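NS3-like protein (Alongshan virus, PDB 6M40) probably unwinds RNA using the hydrolysis of ATP or other ribonucleoside triphosphates, this chain being the helicase domain of a longer viral protein. Local coordinates at residues 126-134 / 336-345; 358-368 / 377-388. One frame throughout, in Å; residues are numbered along the deposited sequence.

Contact 1: residues 126-134 / 336-345; sequences KVLRALIHQ and CLRALDLPEE
L342 drives both its methyls into the side of helix 123-136, reaching A130, L131 and Q134. In this superfamily 2 helicase of the flavivirus NS3 type, that helix belongs to the first RecA-like domain, whereas L342 follows helix 328-339 of the helical domain. A Schellman motif ends the latter helix: D341 takes a positive phi, and L342 N bonds back to L337 O, swinging the chain toward its neighbour. The L342 side chain has CG trans to its carbonyl carbon (chi1 -65°) and runs on extended, so that CD1 lands 3.6 Å from A130 CB and 3.7 Å from L131 CD2. Its other methyl, CD2, lies 3.7 Å from NE2 of Q134, whose extended chain passes across it at about a right angle. L337 CD2 also reaches A130 CB, which is thus touched by a methyl from each leucine. One turn earlier, V127 CG1 rests 3.7 Å from C336 CB.

Beyond this apolar patch comes a charged cluster. E345 kinks at chi2 (-97°) and spreads its carboxylate between two bases. K126 NZ stands 3.7 Å from E345 OE2, a long salt bridge; the stronger partner of K126 is D323. E345 OE1 lies at the guanidinium edge of R129, in plane, but R129 NH1 reaches it over 3.3 Å through a weak, bent bond; R129 NH2 is given instead to T118 O.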
loop_
_atom_site.group_PDB
_atom_site.type_symbol
_atom_site.label_atom_id
_atom_site.label_comp_id
_atom_site.label_asym_id
_atom_site.label_seq_id
_atom_site.Cartn_x
_atom_site.Cartn_y
_atom_site.Cartn_z
ATOM N N LYS A 126 -5.911 6.685 -0.341
ATOM C CA LYS A 126 -6.056 7.980 -0.994
ATOM C C LYS A 126 -7.320 8.693 -0.534
ATOM O O LYS A 126 -7.265 9.836 -0.074
ATOM C CB LYS A 126 -6.084 7.799 -2.506
ATOM C CG LYS A 126 -4.995 6.915 -3.088
ATOM C CD LYS A 126 -3.759 7.712 -3.452
ATOM C CE LYS A 126 -2.846 6.941 -4.378
ATOM N NZ LYS A 126 -1.856 7.852 -5.012
ATOM N N VAL A 127 -8.474 8.041 -0.673
ATOM C CA VAL A 127 -9.722 8.700 -0.315
ATOM C C VAL A 127 -9.763 8.960 1.182
ATOM O O VAL A 127 -10.287 9.983 1.635
ATOM C CB VAL A 127 -10.922 7.866 -0.786
ATOM C CG1 VAL A 127 -10.763 7.489 -2.250
ATOM C CG2 VAL A 127 -11.062 6.630 0.049
ATOM N N LEU A 128 -9.210 8.042 1.979
ATOM C CA LEU A 128 -9.124 8.277 3.416
ATOM C C LEU A 128 -8.337 9.549 3.705
ATOM O O LEU A 128 -8.759 10.383 4.514
ATOM C CB LEU A 128 -8.481 7.071 4.100
ATOM C CG LEU A 128 -8.427 7.119 5.622
ATOM C CD1 LEU A 128 -9.817 7.277 6.237
ATOM C CD2 LEU A 128 -7.761 5.847 6.119
ATOM N N ARG A 129 -7.173 9.710 3.057
ATOM C CA ARG A 129 -6.357 10.902 3.287
ATOM C C ARG A 129 -7.158 12.170 3.020
ATOM O O ARG A 129 -7.093 13.134 3.791
ATOM C CB ARG A 129 -5.102 10.866 2.405
ATOM C CG ARG A 129 -3.863 11.526 3.044
ATOM C CD ARG A 129 -2.780 11.964 2.037
ATOM N NE ARG A 129 -2.186 10.848 1.306
ATOM C CZ ARG A 129 -2.268 10.675 -0.012
ATOM N NH1 ARG A 129 -2.906 11.557 -0.772
ATOM N NH2 ARG A 129 -1.701 9.617 -0.575
ATOM N N ALA A 130 -7.941 12.173 1.933
ATOM C CA ALA A 130 -8.756 13.333 1.581
ATOM C C ALA A 130 -9.844 13.600 2.611
ATOM O O ALA A 130 -10.144 14.759 2.918
ATOM C CB ALA A 130 -9.385 13.120 0.205
ATOM N N LEU A 131 -10.471 12.543 3.131
ATOM C CA LEU A 131 -11.565 12.727 4.078
ATOM C C LEU A 131 -11.053 13.178 5.438
ATOM O O LEU A 131 -11.685 14.013 6.095
ATOM C CB LEU A 131 -12.366 11.430 4.196
ATOM C CG LEU A 131 -13.204 11.093 2.959
ATOM C CD1 LEU A 131 -13.694 9.657 2.985
ATOM C CD2 LEU A 131 -14.395 12.049 2.828
ATOM N N ILE A 132 -9.917 12.639 5.879
ATOM C CA ILE A 132 -9.309 13.137 7.111
ATOM C C ILE A 132 -8.899 14.594 6.939
ATOM O O ILE A 132 -9.058 15.409 7.854
ATOM C CB ILE A 132 -8.110 12.261 7.520
ATOM C CG1 ILE A 132 -8.529 10.792 7.646
ATOM C CG2 ILE A 132 -7.534 12.761 8.837
ATOM C CD1 ILE A 132 -9.620 10.549 8.642
ATOM N N HIS A 133 -8.347 14.941 5.771
ATOM C CA HIS A 133 -7.999 16.334 5.507
ATOM C C HIS A 133 -9.232 17.233 5.574
ATOM O O HIS A 133 -9.164 18.361 6.077
ATOM C CB HIS A 133 -7.333 16.470 4.133
ATOM C CG HIS A 133 -5.964 15.870 4.044
ATOM N ND1 HIS A 133 -5.279 15.769 2.851
ATOM C CD2 HIS A 133 -5.155 15.337 4.992
ATOM C CE1 HIS A 133 -4.105 15.200 3.068
ATOM N NE2 HIS A 133 -4.006 14.926 4.358
ATOM N N GLN A 134 -10.371 16.752 5.062
ATOM C CA GLN A 134 -11.584 17.568 5.035
ATOM C C GLN A 134 -12.152 17.762 6.439
ATOM O O GLN A 134 -12.516 18.879 6.817
ATOM C CB GLN A 134 -12.634 16.926 4.114
ATOM C CG GLN A 134 -13.965 17.688 3.979
ATOM C CD GLN A 134 -15.097 16.840 3.400
ATOM O OE1 GLN A 134 -15.351 15.732 3.868
ATOM N NE2 GLN A 134 -15.779 17.362 2.381
ATOM N N CYS A 336 -13.656 8.012 -6.961
ATOM C CA CYS A 336 -14.279 8.197 -5.655
ATOM C C CYS A 336 -14.197 9.642 -5.200
ATOM O O CYS A 336 -15.153 10.171 -4.633
ATOM C CB CYS A 336 -13.606 7.317 -4.601
ATOM S SG CYS A 336 -13.561 5.570 -4.968
ATOM N N LEU A 337 -13.041 10.279 -5.397
ATOM C CA LEU A 337 -12.868 11.657 -4.957
ATOM C C LEU A 337 -13.807 12.592 -5.701
ATOM O O LEU A 337 -14.259 13.591 -5.136
ATOM C CB LEU A 337 -11.413 12.087 -5.155
ATOM C CG LEU A 337 -10.351 11.427 -4.265
ATOM C CD1 LEU A 337 -8.944 11.617 -4.836
ATOM C CD2 LEU A 337 -10.408 11.978 -2.853
ATOM N N ARG A 338 -14.133 12.281 -6.960
ATOM C CA ARG A 338 -14.998 13.180 -7.715
ATOM C C ARG A 338 -16.452 13.052 -7.271
ATOM O O ARG A 338 -17.161 14.058 -7.162
ATOM C CB ARG A 338 -14.864 12.912 -9.215
ATOM C CG ARG A 338 -15.477 14.010 -10.052
ATOM C CD ARG A 338 -15.220 13.812 -11.520
ATOM N NE ARG A 338 -13.961 14.397 -11.972
ATOM C CZ ARG A 338 -13.536 14.338 -13.230
ATOM N NH1 ARG A 338 -14.260 13.705 -14.145
ATOM N NH2 ARG A 338 -12.384 14.886 -13.578
ATOM N N ALA A 339 -16.913 11.817 -7.041
ATOM C CA ALA A 339 -18.253 11.603 -6.503
ATOM C C ALA A 339 -18.440 12.321 -5.177
ATOM O O ALA A 339 -19.492 12.926 -4.935
ATOM C CB ALA A 339 -18.516 10.107 -6.338
ATOM N N LEU A 340 -17.440 12.254 -4.300
ATOM C CA LEU A 340 -17.487 12.947 -3.023
ATOM C C LEU A 340 -17.079 14.410 -3.127
ATOM O O LEU A 340 -17.031 15.091 -2.098
ATOM C CB LEU A 340 -16.579 12.246 -2.015
ATOM C CG LEU A 340 -16.701 10.731 -1.853
ATOM C CD1 LEU A 340 -15.395 10.190 -1.318
ATOM C CD2 LEU A 340 -17.841 10.342 -0.929
ATOM N N ASP A 341 -16.771 14.903 -4.330
ATOM C CA ASP A 341 -16.449 16.315 -4.537
ATOM C C ASP A 341 -15.323 16.754 -3.610
ATOM O O ASP A 341 -15.409 17.764 -2.902
ATOM C CB ASP A 341 -17.694 17.184 -4.356
ATOM C CG ASP A 341 -18.487 17.350 -5.652
ATOM O OD1 ASP A 341 -18.009 18.064 -6.569
ATOM O OD2 ASP A 341 -19.578 16.748 -5.758
ATOM N N LEU A 342 -14.254 15.966 -3.621
ATOM C CA LEU A 342 -13.000 16.198 -2.924
ATOM C C LEU A 342 -11.908 16.567 -3.921
ATOM O O LEU A 342 -12.032 16.291 -5.119
ATOM C CB LEU A 342 -12.568 14.944 -2.145
ATOM C CG LEU A 342 -13.455 14.492 -0.978
ATOM C CD1 LEU A 342 -12.943 13.208 -0.324
ATOM C CD2 LEU A 342 -13.545 15.612 0.044
ATOM N N PRO A 343 -10.826 17.202 -3.465
ATOM C CA PRO A 343 -9.681 17.446 -4.356
ATOM C C PRO A 343 -9.110 16.151 -4.910
ATOM O O PRO A 343 -9.028 15.137 -4.216
ATOM C CB PRO A 343 -8.672 18.160 -3.454
ATOM C CG PRO A 343 -9.498 18.798 -2.392
ATOM C CD PRO A 343 -10.697 17.908 -2.179
ATOM N N GLU A 344 -8.680 16.202 -6.165
ATOM C CA GLU A 344 -8.249 15.020 -6.894
ATOM C C GLU A 344 -6.724 14.969 -6.988
ATOM O O GLU A 344 -6.002 15.864 -6.536
ATOM C CB GLU A 344 -8.923 15.001 -8.266
ATOM C CG GLU A 344 -10.445 14.894 -8.133
ATOM C CD GLU A 344 -11.208 15.094 -9.428
ATOM O OE1 GLU A 344 -10.606 15.016 -10.521
ATOM O OE2 GLU A 344 -12.430 15.334 -9.344
ATOM N N GLU A 345 -6.232 13.885 -7.561
ATOM C CA GLU A 345 -4.819 13.581 -7.590
ATOM C C GLU A 345 -4.254 13.767 -8.991
ATOM O O GLU A 345 -4.933 13.458 -9.977
ATOM C CB GLU A 345 -4.551 12.135 -7.146
ATOM C CG GLU A 345 -5.104 11.771 -5.784
ATOM C CD GLU A 345 -4.064 11.869 -4.693
ATOM O OE1 GLU A 345 -4.379 12.415 -3.617
ATOM O OE2 GLU A 345 -2.930 11.397 -4.905
#

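Contact 2: residues 358-368 / 377-388; sequences LQPSKDQVYRW and LTEAMAIYSAEG
R367 wraps around Y384 and G388 at the end of helix 377-383, and every atom of its side chain has a neighbour there. CB sits over the middle of the tyrosine ring, R367 CB being 3.6 Å from the Y384 centroid, a CH-pi contact; the opposite face of that ring is covered by I383 CG1. CG and CD then run past G388 O. Bends at chi2 (-54°) and chi3 fold the chain back, bringing NE and CZ to Y384 CE1. At the tip NH1 ends beside G388 O, while R367 NH2 lies 3.5 Å from Y384 CE1, which stands over one guanidinium face near its rim.

One turn back, the Q364 amide bridges two backbones. Q364 NE2 donates to Y384 O at 3.1 Å (158° at the hydrogen), nearly in its own amide plane but tilted from that of the carbonyl. Q364 OE1 accepts from the N of S361, the N-cap residue, at 3.0 Å on an in-plane lone pair, giving half of a capping box. Bonds at both ends would hold the amide in this rotation.

These two consecutive helices belong to the helical domain of the NS3-type helicase; the axes of 362-368 and 377-383 approach to 9.4 Å and cross at 110°. In the crossing, L377 CB stands 3.7 Å above the centre of the W368 six-membered ring, while A380 CB packs against CD1. The indole is laid there by CG lying trans to its backbone N.

On the loop leading into helix 362-371, P360 CB meets the selenium of M381, a selenomethionine, at 4.0 Å. M381 CE bends on at chi3 toward L358 CB and the backbone N of Q359.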
loop_
_atom_site.group_PDB
_atom_site.type_symbol
_atom_site.label_atom_id
_atom_site.label_comp_id
_atom_site.label_asym_id
_atom_site.label_seq_id
_atom_site.Cartn_x
_atom_site.Cartn_y
_atom_site.Cartn_z
ATOM N N LEU A 358 -16.652 6.595 -17.047
ATOM C CA LEU A 358 -17.068 5.962 -15.804
ATOM C C LEU A 358 -17.229 7.052 -14.757
ATOM O O LEU A 358 -16.259 7.731 -14.402
ATOM C CB LEU A 358 -16.044 4.919 -15.367
ATOM C CG LEU A 358 -15.643 3.911 -16.447
ATOM C CD1 LEU A 358 -14.334 3.237 -16.087
ATOM C CD2 LEU A 358 -16.736 2.897 -16.678
ATOM N N GLN A 359 -18.454 7.217 -14.265
ATOM C CA GLN A 359 -18.773 8.263 -13.301
ATOM C C GLN A 359 -19.730 7.676 -12.279
ATOM O O GLN A 359 -20.954 7.770 -12.427
ATOM C CB GLN A 359 -19.399 9.475 -13.980
ATOM C CG GLN A 359 -18.670 9.974 -15.194
ATOM C CD GLN A 359 -19.437 11.094 -15.862
ATOM O OE1 GLN A 359 -20.171 11.827 -15.205
ATOM N NE2 GLN A 359 -19.289 11.222 -17.168
ATOM N N PRO A 360 -19.210 7.048 -11.233
ATOM C CA PRO A 360 -20.086 6.552 -10.169
ATOM C C PRO A 360 -20.680 7.705 -9.380
ATOM O O PRO A 360 -20.231 8.853 -9.455
ATOM C CB PRO A 360 -19.155 5.694 -9.309
ATOM C CG PRO A 360 -17.797 6.281 -9.538
ATOM C CD PRO A 360 -17.787 6.791 -10.953
ATOM N N SER A 361 -21.731 7.390 -8.642
ATOM C CA SER A 361 -22.419 8.353 -7.802
ATOM C C SER A 361 -21.939 8.202 -6.371
ATOM O O SER A 361 -21.433 7.146 -5.975
ATOM C CB SER A 361 -23.923 8.143 -7.895
ATOM O OG SER A 361 -24.220 6.759 -7.893
ATOM N N LYS A 362 -22.088 9.280 -5.605
ATOM C CA LYS A 362 -21.677 9.297 -4.209
ATOM C C LYS A 362 -21.981 7.963 -3.524
ATOM O O LYS A 362 -21.121 7.411 -2.831
ATOM C CB LYS A 362 -22.358 10.461 -3.487
ATOM C CG LYS A 362 -21.885 10.727 -2.064
ATOM C CD LYS A 362 -22.554 11.973 -1.469
ATOM C CE LYS A 362 -22.088 12.207 -0.033
ATOM N NZ LYS A 362 -23.060 12.943 0.821
ATOM N N ASP A 363 -23.167 7.398 -3.753
ATOM C CA ASP A 363 -23.550 6.193 -3.025
ATOM C C ASP A 363 -22.968 4.922 -3.635
ATOM O O ASP A 363 -22.633 3.992 -2.898
ATOM C CB ASP A 363 -25.077 6.074 -2.923
ATOM C CG ASP A 363 -25.811 6.876 -3.967
ATOM O OD1 ASP A 363 -25.431 6.805 -5.145
ATOM O OD2 ASP A 363 -26.778 7.568 -3.606
ATOM N N GLN A 364 -22.831 4.850 -4.958
ATOM C CA GLN A 364 -22.105 3.721 -5.520
ATOM C C GLN A 364 -20.697 3.609 -4.951
ATOM O O GLN A 364 -20.198 2.498 -4.804
ATOM C CB GLN A 364 -22.012 3.811 -7.035
ATOM C CG GLN A 364 -23.334 3.784 -7.775
ATOM C CD GLN A 364 -23.139 3.823 -9.276
ATOM O OE1 GLN A 364 -22.790 4.858 -9.836
ATOM N NE2 GLN A 364 -23.347 2.689 -9.933
ATOM N N VAL A 365 -20.043 4.732 -4.622
ATOM C CA VAL A 365 -18.703 4.614 -4.056
ATOM C C VAL A 365 -18.772 4.397 -2.549
ATOM O O VAL A 365 -17.884 3.758 -1.992
ATOM C CB VAL A 365 -17.804 5.814 -4.435
ATOM C CG1 VAL A 365 -18.010 6.247 -5.897
ATOM C CG2 VAL A 365 -17.966 7.006 -3.484
ATOM N N TYR A 366 -19.840 4.851 -1.876
ATOM C CA TYR A 366 -20.061 4.472 -0.493
ATOM C C TYR A 366 -20.251 2.973 -0.378
ATOM O O TYR A 366 -19.571 2.302 0.413
ATOM C CB TYR A 366 -21.276 5.195 0.068
ATOM C CG TYR A 366 -20.958 6.494 0.796
ATOM C CD1 TYR A 366 -19.646 6.951 0.946
ATOM C CD2 TYR A 366 -21.969 7.248 1.373
ATOM C CE1 TYR A 366 -19.362 8.113 1.626
ATOM C CE2 TYR A 366 -21.683 8.421 2.061
ATOM C CZ TYR A 366 -20.383 8.842 2.185
ATOM O OH TYR A 366 -20.125 10.008 2.870
ATOM N N ARG A 367 -21.180 2.415 -1.150
ATOM C CA ARG A 367 -21.414 0.958 -1.038
ATOM C C ARG A 367 -20.114 0.149 -1.275
ATOM O O ARG A 367 -19.874 -0.910 -0.654
ATOM C CB ARG A 367 -22.526 0.536 -1.991
ATOM C CG ARG A 367 -23.895 1.183 -1.606
ATOM C CD ARG A 367 -24.231 0.874 -0.121
ATOM N NE ARG A 367 -24.265 -0.584 0.084
ATOM C CZ ARG A 367 -25.326 -1.340 -0.199
ATOM N NH1 ARG A 367 -26.438 -0.745 -0.713
ATOM N NH2 ARG A 367 -25.272 -2.674 -0.013
ATOM N N TRP A 368 -19.295 0.614 -2.211
ATOM C CA TRP A 368 -18.015 -0.020 -2.459
ATOM C C TRP A 368 -17.103 0.106 -1.247
ATOM O O TRP A 368 -16.478 -0.871 -0.813
ATOM C CB TRP A 368 -17.368 0.596 -3.689
ATOM C CG TRP A 368 -16.106 -0.026 -4.140
ATOM C CD1 TRP A 368 -15.928 -1.311 -4.541
ATOM C CD2 TRP A 368 -14.840 0.625 -4.297
ATOM N NE1 TRP A 368 -14.626 -1.512 -4.921
ATOM C CE2 TRP A 368 -13.935 -0.338 -4.774
ATOM C CE3 TRP A 368 -14.379 1.925 -4.062
ATOM C CZ2 TRP A 368 -12.600 -0.046 -5.030
ATOM C CZ3 TRP A 368 -13.043 2.213 -4.312
ATOM C CH2 TRP A 368 -12.176 1.232 -4.794
ATOM N N LEU A 377 -13.917 -0.880 -8.214
ATOM C CA LEU A 377 -15.025 0.064 -8.246
ATOM C C LEU A 377 -15.830 -0.096 -9.526
ATOM O O LEU A 377 -17.053 0.074 -9.516
ATOM C CB LEU A 377 -14.493 1.489 -8.108
ATOM C CG LEU A 377 -15.442 2.682 -8.162
ATOM C CD1 LEU A 377 -16.608 2.526 -7.203
ATOM C CD2 LEU A 377 -14.666 3.947 -7.838
ATOM N N THR A 378 -15.164 -0.437 -10.631
ATOM C CA THR A 378 -15.884 -0.669 -11.875
ATOM C C THR A 378 -16.954 -1.746 -11.699
ATOM O O THR A 378 -18.079 -1.599 -12.192
ATOM C CB THR A 378 -14.911 -1.059 -12.986
ATOM O OG1 THR A 378 -14.381 -2.363 -12.724
ATOM C CG2 THR A 378 -13.766 -0.067 -13.069
ATOM N N GLU A 379 -16.630 -2.835 -11.001
ATOM C CA GLU A 379 -17.624 -3.887 -10.819
ATOM C C GLU A 379 -18.679 -3.490 -9.791
ATOM O O GLU A 379 -19.826 -3.942 -9.882
ATOM C CB GLU A 379 -16.957 -5.205 -10.407
ATOM C CG GLU A 379 -17.943 -6.373 -10.299
ATOM C CD GLU A 379 -17.273 -7.714 -10.025
ATOM O OE1 GLU A 379 -16.066 -7.742 -9.686
ATOM O OE2 GLU A 379 -17.963 -8.752 -10.147
ATOM N N ALA A 380 -18.312 -2.659 -8.812
ATOM C CA ALA A 380 -19.303 -2.168 -7.861
ATOM C C ALA A 380 -20.427 -1.424 -8.568
ATOM O O ALA A 380 -21.567 -1.410 -8.086
ATOM C CB ALA A 380 -18.639 -1.257 -6.830
HETATM N N MSE A 381 -20.116 -0.779 -9.688
HETATM C CA MSE A 381 -21.097 -0.034 -10.469
HETATM C C MSE A 381 -22.056 -1.002 -11.160
HETATM O O MSE A 381 -23.195 -0.646 -11.487
HETATM C CB MSE A 381 -20.395 0.873 -11.493
HETATM C CG MSE A 381 -19.573 1.962 -10.843
HETATM SE SE MSE A 381 -18.396 2.952 -12.117
HETATM C CE MSE A 381 -19.779 3.596 -13.353
ATOM N N ALA A 382 -21.598 -2.233 -11.386
ATOM C CA ALA A 382 -22.488 -3.227 -11.965
ATOM C C ALA A 382 -23.493 -3.756 -10.946
ATOM O O ALA A 382 -24.622 -4.087 -11.321
ATOM C CB ALA A 382 -21.684 -4.388 -12.558
ATOM N N ILE A 383 -23.122 -3.846 -9.667
ATOM C CA ILE A 383 -23.984 -4.505 -8.694
ATOM C C ILE A 383 -24.801 -3.499 -7.890
ATOM O O ILE A 383 -25.896 -3.823 -7.422
ATOM C CB ILE A 383 -23.189 -5.421 -7.737
ATOM C CG1 ILE A 383 -22.458 -4.598 -6.672
ATOM C CG2 ILE A 383 -22.188 -6.286 -8.484
ATOM C CD1 ILE A 383 -21.470 -5.403 -5.852
ATOM N N TYR A 384 -24.280 -2.296 -7.685
ATOM C CA TYR A 384 -25.019 -1.259 -6.974
ATOM C C TYR A 384 -25.574 -0.263 -7.979
ATOM O O TYR A 384 -24.859 0.185 -8.886
ATOM C CB TYR A 384 -24.136 -0.555 -5.942
ATOM C CG TYR A 384 -23.566 -1.507 -4.903
ATOM C CD1 TYR A 384 -24.394 -2.279 -4.095
ATOM C CD2 TYR A 384 -22.199 -1.639 -4.740
ATOM C CE1 TYR A 384 -23.867 -3.153 -3.163
ATOM C CE2 TYR A 384 -21.666 -2.505 -3.818
ATOM C CZ TYR A 384 -22.500 -3.261 -3.030
ATOM O OH TYR A 384 -21.961 -4.123 -2.102
ATOM N N SER A 385 -26.854 0.056 -7.829
ATOM C CA SER A 385 -27.508 0.995 -8.714
ATOM C C SER A 385 -26.924 2.392 -8.515
ATOM O O SER A 385 -26.020 2.615 -7.702
ATOM C CB SER A 385 -29.008 1.015 -8.450
ATOM O OG SER A 385 -29.258 1.627 -7.202
ATOM N N ALA A 386 -27.465 3.355 -9.267
ATOM C CA ALA A 386 -27.052 4.740 -9.080
ATOM C C ALA A 386 -27.470 5.288 -7.719
ATOM O O ALA A 386 -26.879 6.261 -7.236
ATOM C CB ALA A 386 -27.635 5.624 -10.178
ATOM N N GLU A 387 -28.483 4.699 -7.098
ATOM C CA GLU A 387 -28.971 5.144 -5.803
ATOM C C GLU A 387 -28.402 4.317 -4.653
ATOM O O GLU A 387 -28.765 4.547 -3.492
ATOM C CB GLU A 387 -30.503 5.116 -5.798
ATOM C CG GLU A 387 -31.170 6.230 -6.654
ATOM C CD GLU A 387 -30.911 6.128 -8.157
ATOM O OE1 GLU A 387 -30.526 7.144 -8.772
ATOM O OE2 GLU A 387 -31.115 5.046 -8.741
ATOM N N GLY A 388 -27.518 3.369 -4.950
ATOM C CA GLY A 388 -26.821 2.619 -3.933
ATOM C C GLY A 388 -27.470 1.314 -3.554
ATOM O O GLY A 388 -26.911 0.575 -2.728
#

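In the fold
Contact 1 is an interface between domains, contact 2 one inside the helical domain. Their centres are 16 Å apart, and they join through helix 328-339. C336 takes part in contact 1 and also touches contact 2: its CB serves the former, while C336 SG lies 3.5 Å from W368 CZ3 and 3.5 Å from L377 CD2 of the latter. A second touch links L340 CD2 to Y366 CE1 at 3.7 Å. W368 also meets the ring of H124, at the start of helix 123-136. T118, the partner of R129, lies in the DETH sequence of motif II, which in such helicases serves ATP hydrolysis.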